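Local coordinates for protein endosialidase (Enterobacteria phage phi92, PDB 4HIZ) that cleaves polymers of sialic acid internally, acting as an endosialidase on alpha-2,8 and alpha-2,9 linkages, at residues W116-D121 against T125-E130. Sequence-based numbering, arbitrary orientation.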
# COMPACT_ATOMS: atom_id res chain seq x y z
N TRP A 116 13.98 -12.45 -1.94
CA TRP A 116 12.95 -13.26 -2.58
C TRP A 116 11.58 -12.67 -2.32
O TRP A 116 11.42 -11.84 -1.41
CB TRP A 116 12.98 -14.74 -2.15
CG TRP A 116 12.79 -15.06 -0.64
CD1 TRP A 116 12.00 -14.40 0.28
CD2 TRP A 116 13.38 -16.17 0.05
NE1 TRP A 116 12.07 -15.04 1.51
CE2 TRP A 116 12.95 -16.11 1.40
CE3 TRP A 116 14.27 -17.18 -0.35
CZ2 TRP A 116 13.35 -17.05 2.35
CZ3 TRP A 116 14.67 -18.12 0.60
CH2 TRP A 116 14.22 -18.04 1.93
N VAL A 117 10.65 -13.06 -3.16
CA VAL A 117 9.22 -12.95 -2.81
C VAL A 117 8.64 -14.36 -2.83
O VAL A 117 9.22 -15.29 -3.44
CB VAL A 117 8.39 -12.01 -3.76
CG1 VAL A 117 8.85 -10.54 -3.61
CG2 VAL A 117 8.49 -12.49 -5.23
N LYS A 118 7.51 -14.55 -2.15
CA LYS A 118 6.97 -15.90 -1.95
C LYS A 118 5.48 -15.88 -2.19
O LYS A 118 4.84 -14.84 -2.00
CB LYS A 118 7.18 -16.34 -0.48
CG LYS A 118 8.61 -16.15 0.04
CD LYS A 118 8.72 -16.67 1.50
CE LYS A 118 7.84 -15.86 2.46
NZ LYS A 118 8.22 -16.09 3.92
N SER A 119 4.92 -17.03 -2.57
CA SER A 119 3.46 -17.16 -2.66
C SER A 119 2.99 -18.30 -1.81
O SER A 119 3.45 -19.44 -1.98
CB SER A 119 2.99 -17.41 -4.10
OG SER A 119 1.54 -17.52 -4.08
N GLY A 120 2.03 -18.00 -0.95
CA GLY A 120 1.33 -19.01 -0.16
C GLY A 120 -0.02 -19.44 -0.71
O GLY A 120 -0.76 -20.14 -0.02
N ASP A 121 -0.34 -19.04 -1.94
CA ASP A 121 -1.64 -19.41 -2.53
C ASP A 121 -1.51 -19.88 -3.99
O ASP A 121 -2.32 -19.50 -4.86
CB ASP A 121 -2.63 -18.23 -2.40
CG ASP A 121 -2.07 -16.94 -2.94
OD1 ASP A 121 -1.14 -16.97 -3.80
OD2 ASP A 121 -2.63 -15.86 -2.55
N THR A 125 -0.98 -14.60 -5.28
CA THR A 125 -0.48 -13.37 -4.66
C THR A 125 0.87 -13.61 -4.03
O THR A 125 1.20 -14.75 -3.64
CB THR A 125 -1.43 -12.77 -3.57
OG1 THR A 125 -1.45 -13.60 -2.40
CG2 THR A 125 -2.87 -12.57 -4.12
N TRP A 126 1.66 -12.54 -3.96
CA TRP A 126 3.08 -12.64 -3.66
C TRP A 126 3.46 -11.60 -2.60
O TRP A 126 2.96 -10.46 -2.62
CB TRP A 126 3.90 -12.45 -4.93
CG TRP A 126 3.63 -13.54 -5.92
CD1 TRP A 126 2.54 -13.65 -6.73
CD2 TRP A 126 4.44 -14.68 -6.17
NE1 TRP A 126 2.62 -14.80 -7.48
CE2 TRP A 126 3.78 -15.44 -7.16
CE3 TRP A 126 5.66 -15.15 -5.64
CZ2 TRP A 126 4.29 -16.63 -7.67
CZ3 TRP A 126 6.17 -16.34 -6.13
CH2 TRP A 126 5.49 -17.08 -7.13
N SER A 127 4.32 -12.03 -1.68
CA SER A 127 4.72 -11.25 -0.52
C SER A 127 5.64 -10.08 -0.88
O SER A 127 6.12 -9.94 -2.03
CB SER A 127 5.49 -12.15 0.45
OG SER A 127 6.74 -12.60 -0.16
N MET A 128 5.92 -9.24 0.13
CA MET A 128 6.87 -8.14 -0.05
C MET A 128 8.27 -8.77 -0.23
O MET A 128 8.52 -9.89 0.24
CB MET A 128 6.87 -7.22 1.17
CG MET A 128 7.48 -7.86 2.42
SD MET A 128 7.43 -6.82 3.89
CE MET A 128 5.72 -7.10 4.41
N PRO A 129 9.17 -8.05 -0.90
CA PRO A 129 10.53 -8.61 -0.97
C PRO A 129 11.17 -8.73 0.41
O PRO A 129 10.99 -7.85 1.28
CB PRO A 129 11.32 -7.55 -1.77
CG PRO A 129 10.30 -6.80 -2.54
CD PRO A 129 9.05 -6.78 -1.63
N GLU A 130 11.90 -9.83 0.62
CA GLU A 130 12.73 -9.99 1.82
C GLU A 130 14.17 -10.06 1.36
O GLU A 130 14.50 -10.85 0.48
CB GLU A 130 12.38 -11.28 2.58
CG GLU A 130 13.31 -11.51 3.77
CD GLU A 130 13.01 -12.77 4.55
OE1 GLU A 130 12.06 -13.53 4.23
OE2 GLU A 130 13.77 -12.98 5.52
O HOH W 1 9.81 -14.15 5.26
O HOH W 2 0.84 -15.39 -0.79
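Backbone pairing joins W116 to E130 as an antiparallel hydrogen-bonded pair: W116 N donates to E130 O and E130 N to W116 O, each at 2.9 Å. Closer to the turn, S127 N reaches K118 O, but the return bond is made by a side chain, since S127 OG, turned back between its own N and carbonyl carbon (chi1 65°), accepts from K118 N at 2.9 Å.

Carboxylates and other polar groups provide the second kind of contact. D121 grips T125 with both oxygens: OD1 takes the nearly straight bond from T125 N (2.8 Å) and OD2 the hydroxyl OG1 (2.6 Å), both on their syn sides. S119 OG, swung away from its own amide (chi1 180°), accepts from D121 N in an ST turn, and a water links G120 N to T125 O. At the other end the indole of W116 stands almost perpendicular to the carboxylate of E130, and NE1 gives OE1 a bent hydrogen bond of 3.1 Å, tilted from the ring plane and arriving from above the carboxylate plane. OE1 also receives a water held by K118 NZ, whose salt bridge runs to D511 of the third subunit, while E130 OE2 accepts from W267.

The third kind is apolar. S119 CB sits 3.6 Å above the centre of the six-membered ring of W126, a CH-pi contact, and V117 CG2 touches CE3 of that ring.

The sequence S119-x-D121-x-G123-x-T125-W126 is that of the Asp-box, the hairpin found in sialidase beta-propellers; here it connects strands 113-119 and 130-131 of one blade, D121 bridging the turn to T125 while the W126 ring packs on S119.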